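Hypothetical sensory transduction histidine kinase (Methanosarcina mazei, PDB 3LI9) is predicted to be a histidine kinase that passes phosphate from ATP to a protein histidine, this chain being its extracellular Cache sensor domain. Local coordinates at residues Y143-G147 with I148-S152; V171-E174 with Y175-D178. One frame throughout, in Å; residues are numbered along the deposited sequence.

Interaction 1 of 2, residues Y143-G147 with I148-S152. With BTB (2-[bis-(2-hydroxy-ethyl)-amino]-2-hydroxymethyl-propane-1,3-diol), chain B.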
loop_
_atom_site.group_PDB
_atom_site.type_symbol
_atom_site.label_atom_id
_atom_site.label_comp_id
_atom_site.label_asym_id
_atom_site.label_seq_id
_atom_site.Cartn_x
_atom_site.Cartn_y
_atom_site.Cartn_z
ATOM N N TYR A 143 -3.847 6.127 0.989
ATOM C CA TYR A 143 -4.598 7.367 0.652
ATOM C C TYR A 143 -6.050 7.022 0.520
ATOM O O TYR A 143 -6.484 5.840 0.371
ATOM C CB TYR A 143 -4.062 7.989 -0.639
ATOM C CG TYR A 143 -4.188 7.088 -1.849
ATOM C CD1 TYR A 143 -5.344 7.119 -2.681
ATOM C CD2 TYR A 143 -3.146 6.172 -2.149
ATOM C CE1 TYR A 143 -5.431 6.232 -3.797
ATOM C CE2 TYR A 143 -3.203 5.332 -3.264
ATOM C CZ TYR A 143 -4.360 5.353 -4.053
ATOM O OH TYR A 143 -4.456 4.555 -5.145
ATOM N N PHE A 144 -6.866 8.074 0.581
ATOM C CA PHE A 144 -8.273 7.864 0.257
ATOM C C PHE A 144 -8.571 8.267 -1.185
ATOM O O PHE A 144 -8.021 9.267 -1.688
ATOM C CB PHE A 144 -9.117 8.779 1.156
ATOM C CG PHE A 144 -9.199 8.315 2.570
ATOM C CD1 PHE A 144 -10.082 7.345 2.907
ATOM C CD2 PHE A 144 -8.328 8.833 3.542
ATOM C CE1 PHE A 144 -10.181 6.834 4.233
ATOM C CE2 PHE A 144 -8.438 8.324 4.884
ATOM C CZ PHE A 144 -9.364 7.339 5.203
ATOM N N TYR A 145 -9.460 7.484 -1.840
ATOM C CA TYR A 145 -9.859 7.800 -3.218
ATOM C C TYR A 145 -11.327 7.434 -3.336
ATOM O O TYR A 145 -11.713 6.326 -2.985
ATOM C CB TYR A 145 -9.015 7.054 -4.218
ATOM C CG TYR A 145 -9.476 7.253 -5.639
ATOM C CD1 TYR A 145 -9.184 8.422 -6.317
ATOM C CD2 TYR A 145 -10.229 6.283 -6.261
ATOM C CE1 TYR A 145 -9.594 8.595 -7.621
ATOM C CE2 TYR A 145 -10.663 6.446 -7.606
ATOM C CZ TYR A 145 -10.317 7.607 -8.245
ATOM O OH TYR A 145 -10.736 7.778 -9.536
ATOM N N GLU A 146 -12.157 8.444 -3.662
ATOM C CA GLU A 146 -13.616 8.206 -3.737
ATOM C C GLU A 146 -14.126 7.452 -2.517
ATOM O O GLU A 146 -15.000 6.537 -2.584
ATOM C CB GLU A 146 -14.010 7.628 -5.174
ATOM C CG GLU A 146 -13.524 8.604 -6.273
ATOM C CD GLU A 146 -13.793 8.196 -7.740
ATOM O OE1 GLU A 146 -13.428 8.991 -8.690
ATOM O OE2 GLU A 146 -14.340 7.094 -7.907
ATOM N N GLY A 147 -13.645 7.879 -1.319
ATOM C CA GLY A 147 -14.152 7.341 -0.067
ATOM C C GLY A 147 -13.493 6.033 0.400
ATOM O O GLY A 147 -13.806 5.573 1.442
ATOM N N ILE A 148 -12.610 5.460 -0.408
ATOM C CA ILE A 148 -12.016 4.181 -0.044
ATOM C C ILE A 148 -10.503 4.332 0.310
ATOM O O ILE A 148 -9.805 4.884 -0.461
ATOM C CB ILE A 148 -12.184 3.207 -1.176
ATOM C CG1 ILE A 148 -13.725 3.021 -1.370
ATOM C CG2 ILE A 148 -11.532 1.818 -0.808
ATOM C CD1 ILE A 148 -14.070 2.372 -2.599
ATOM N N PHE A 149 -10.133 3.818 1.486
ATOM C CA PHE A 149 -8.741 3.821 1.987
ATOM C C PHE A 149 -7.998 2.690 1.279
ATOM O O PHE A 149 -8.463 1.547 1.308
ATOM C CB PHE A 149 -8.790 3.554 3.496
ATOM C CG PHE A 149 -7.444 3.920 4.182
ATOM C CD1 PHE A 149 -6.755 5.066 3.844
ATOM C CD2 PHE A 149 -6.910 3.028 5.076
ATOM C CE1 PHE A 149 -5.516 5.371 4.496
ATOM C CE2 PHE A 149 -5.722 3.295 5.711
ATOM C CZ PHE A 149 -5.016 4.405 5.388
HETATM N N MSE A 150 -6.906 3.026 0.613
HETATM C CA MSE A 150 -6.161 2.057 -0.180
HETATM C C MSE A 150 -4.689 2.420 -0.332
HETATM O O MSE A 150 -4.202 3.467 0.112
HETATM C CB MSE A 150 -6.785 1.949 -1.571
HETATM C CG MSE A 150 -6.743 3.246 -2.337
HETATM SE SE MSE A 150 -7.723 3.022 -4.096
HETATM C CE MSE A 150 -9.509 3.062 -3.413
ATOM N N VAL A 151 -3.984 1.443 -0.896
ATOM C CA VAL A 151 -2.622 1.704 -1.364
ATOM C C VAL A 151 -2.488 1.158 -2.782
ATOM O O VAL A 151 -3.236 0.268 -3.165
ATOM C CB VAL A 151 -1.628 1.013 -0.391
ATOM C CG1 VAL A 151 -1.666 -0.527 -0.434
ATOM C CG2 VAL A 151 -0.262 1.626 -0.485
ATOM N N SER A 152 -1.515 1.684 -3.528
ATOM C CA SER A 152 -1.286 1.197 -4.885
ATOM C C SER A 152 0.083 0.582 -5.029
ATOM O O SER A 152 1.047 1.160 -4.529
ATOM C CB SER A 152 -1.364 2.434 -5.847
ATOM O OG SER A 152 -1.450 1.939 -7.155
HETATM C C1 BTB B . -5.286 7.960 -10.965
HETATM O O1 BTB B . -6.470 7.534 -11.707
HETATM C C2 BTB B . -5.374 7.712 -9.432
HETATM C C3 BTB B . -6.611 8.470 -9.033
HETATM O O3 BTB B . -7.388 8.372 -10.232
HETATM C C4 BTB B . -4.222 8.304 -8.693
HETATM O O4 BTB B . -4.328 7.690 -7.399
HETATM N N BTB B . -5.424 6.259 -9.040
HETATM C C5 BTB B . -6.807 5.811 -9.066
HETATM C C6 BTB B . -7.286 5.423 -7.651
HETATM O O6 BTB B . -6.325 4.647 -6.999
HETATM C C7 BTB B . -4.572 5.579 -10.043
HETATM C C8 BTB B . -4.142 4.133 -9.700
HETATM O O8 BTB B . -3.730 3.975 -8.361
#

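Interaction 2 of 2, residues V171-E174 with Y175-D178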
loop_
_atom_site.group_PDB
_atom_site.type_symbol
_atom_site.label_atom_id
_atom_site.label_comp_id
_atom_site.label_asym_id
_atom_site.label_seq_id
_atom_site.Cartn_x
_atom_site.Cartn_y
_atom_site.Cartn_z
ATOM N N VAL A 171 -5.236 -1.629 -3.767
ATOM C CA VAL A 171 -5.538 -2.589 -2.700
ATOM C C VAL A 171 -6.281 -1.859 -1.546
ATOM O O VAL A 171 -5.660 -1.065 -0.862
ATOM C CB VAL A 171 -4.254 -3.185 -2.163
ATOM C CG1 VAL A 171 -4.526 -4.299 -1.064
ATOM C CG2 VAL A 171 -3.497 -3.955 -3.362
ATOM N N PRO A 172 -7.545 -2.152 -1.294
ATOM C CA PRO A 172 -8.252 -1.493 -0.129
ATOM C C PRO A 172 -7.629 -2.003 1.155
ATOM O O PRO A 172 -7.200 -3.186 1.286
ATOM C CB PRO A 172 -9.707 -2.091 -0.145
ATOM C CG PRO A 172 -9.847 -2.513 -1.640
ATOM C CD PRO A 172 -8.451 -2.937 -2.167
ATOM N N LEU A 173 -7.564 -1.114 2.141
ATOM C CA LEU A 173 -6.932 -1.462 3.403
ATOM C C LEU A 173 -7.894 -1.537 4.588
ATOM O O LEU A 173 -7.447 -1.716 5.746
ATOM C CB LEU A 173 -5.877 -0.401 3.754
ATOM C CG LEU A 173 -4.709 -0.315 2.759
ATOM C CD1 LEU A 173 -3.855 0.996 2.920
ATOM C CD2 LEU A 173 -3.899 -1.604 2.850
ATOM N N GLU A 174 -9.201 -1.493 4.329
ATOM C CA GLU A 174 -10.104 -1.700 5.470
ATOM C C GLU A 174 -9.822 -2.958 6.253
ATOM O O GLU A 174 -9.926 -2.963 7.492
ATOM C CB GLU A 174 -11.556 -1.774 4.947
ATOM C CG GLU A 174 -12.564 -1.812 6.069
ATOM C CD GLU A 174 -13.992 -1.727 5.521
ATOM O OE1 GLU A 174 -14.166 -1.243 4.375
ATOM O OE2 GLU A 174 -14.920 -2.161 6.212
ATOM N N TYR A 175 -9.366 -4.018 5.594
ATOM C CA TYR A 175 -9.134 -5.302 6.263
ATOM C C TYR A 175 -8.058 -5.165 7.342
ATOM O O TYR A 175 -8.062 -5.892 8.339
ATOM C CB TYR A 175 -8.757 -6.396 5.233
ATOM C CG TYR A 175 -7.315 -6.332 4.873
ATOM C CD1 TYR A 175 -6.335 -7.119 5.575
ATOM C CD2 TYR A 175 -6.884 -5.527 3.815
ATOM C CE1 TYR A 175 -4.969 -7.028 5.244
ATOM C CE2 TYR A 175 -5.552 -5.478 3.443
ATOM C CZ TYR A 175 -4.605 -6.230 4.153
ATOM O OH TYR A 175 -3.293 -6.122 3.818
ATOM N N VAL A 176 -7.149 -4.230 7.124
ATOM C CA VAL A 176 -6.105 -4.022 8.142
ATOM C C VAL A 176 -6.699 -3.632 9.485
ATOM O O VAL A 176 -6.286 -4.175 10.538
ATOM C CB VAL A 176 -5.086 -3.036 7.647
ATOM C CG1 VAL A 176 -4.021 -2.724 8.765
ATOM C CG2 VAL A 176 -4.415 -3.574 6.392
ATOM N N ASP A 177 -7.638 -2.690 9.468
ATOM C CA ASP A 177 -8.300 -2.288 10.688
ATOM C C ASP A 177 -9.099 -3.450 11.230
ATOM O O ASP A 177 -9.075 -3.697 12.420
ATOM C CB ASP A 177 -9.226 -1.093 10.477
ATOM C CG ASP A 177 -9.715 -0.496 11.805
ATOM O OD1 ASP A 177 -8.914 -0.273 12.717
ATOM O OD2 ASP A 177 -10.940 -0.297 11.994
ATOM N N ASP A 178 -9.850 -4.146 10.382
ATOM C CA ASP A 178 -10.607 -5.315 10.891
ATOM C C ASP A 178 -9.764 -6.319 11.694
ATOM O O ASP A 178 -10.174 -6.773 12.774
ATOM C CB ASP A 178 -11.368 -6.052 9.785
ATOM C CG ASP A 178 -12.377 -5.135 9.080
ATOM O OD1 ASP A 178 -12.752 -4.076 9.640
ATOM O OD2 ASP A 178 -12.771 -5.453 7.937
HETATM O O HOH W 1 -14.306 -1.687 8.995
#

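Interaction 1 of 2, residues Y143-G147 with I148-S152
Tyr-143 N gives its proton to Met-150 O at 2.8 Å, and Met-150 N answers to Tyr-143 O at 2.9 Å. Tyr-145 and Ile-148 form the next hydrogen-bonded pair and close a type I' turn with Glu-146 and Gly-147 at its corners. This is a tight two-residue beta hairpin. Met-150, a selenomethionine, lays CG over one face of the Tyr-143 ring, 3.9 Å from its centroid, with SE placed obliquely in a Met-aromatic contact. On the other side of the hairpin, Phe-149 CD1 lies over the centre of the Phe-144 ring, the planes inclined by 35°. Tyr-143 CG lies between the backbone N and the carbonyl carbon (chi1 61°), which swings the ring back across Met-150 and brings OH to 2.6 Å from O6 of the bound buffer molecule BTB. BTB C6 sits over the Tyr-145 ring, with Glu-146 CG on the opposite face. With an alanine in place of Tyr-143, the hydroxyl and ring are gone, and BTB O6 would probably be left without this partner and Met-150 CG without the ring face it packs on. The hairpin sits at the edge of the larger antiparallel sheet, where strand 148-159 also pairs with strand 162-172.

Interaction 2 of 2, residues V171-E174 with Y175-D178
Glu-174 O takes the proton of Asp-178 N at 3.1 Å in a nearly straight bond, in the carbonyl plane. This is an i to i+4 bond near the start of helix 174-180. One residue earlier, Leu-173 O receives Val-176 N at 2.9 Å, and here the donor stands above the carbonyl plane.

The Glu-174 side chain can be followed outward. CB is next to the peptide N of Tyr-175 simply through the chain. CG is anti to the backbone N (chi1 -173°) and passes 4.1 Å from Asp-178 OD2. At the tip, OE2 comes to 4.3 Å from that same OD2. The two carboxylates are turned 78° against each other. A water lies 2.9 Å from Glu-174 OE2 and 2.9 Å from Asp-178 OD1 and can donate to either, though other acceptors compete for its protons. It probably eases the repulsion of these like charges.

Tyr-175 has its CG between the backbone N and the carbonyl carbon, chi1 82°. Its ring is thereby turned back toward the incoming chain, and Pro-172 O meets the ring edge, 3.5 Å from CD2. Val-176 CG2 lies over one ring face, toward its rim. It also touches Leu-173 CD2 at 4.1 Å, the two side chains running side by side.

The contact is a strand-to-helix junction. Strand 162-172 ends here beside strand 148-159. Val-176 packs on Phe-29 of the long helix 13-48, while Asp-177 reaches a salt bridge with Lys-207, which follows strand 190-194 in the chain.

How the interactions relate
Interactions 1 and 2 meet where strands 148-159 and 162-172 are antiparallel neighbours in one sheet, their centres about 10 Å apart. Two probable backbone hydrogen bonds join them: Val-171 N to Val-151 O at 2.8 Å, and Leu-173 N to Phe-149 O at 2.9 Å. Met-150 CB also packs against Val-171 O at 3.3 Å. Interaction 1 lines the BTB site, and BTB is also hydrogen-bonded to Asp-170 and Val-120. Asp-170 directly precedes the start of interaction 2. BTB probably came from the crystallisation liquor, but its place is consistent with the ligand pocket of a Cache domain. Interaction 2 carries the chain from that sheet toward the second, four-stranded one.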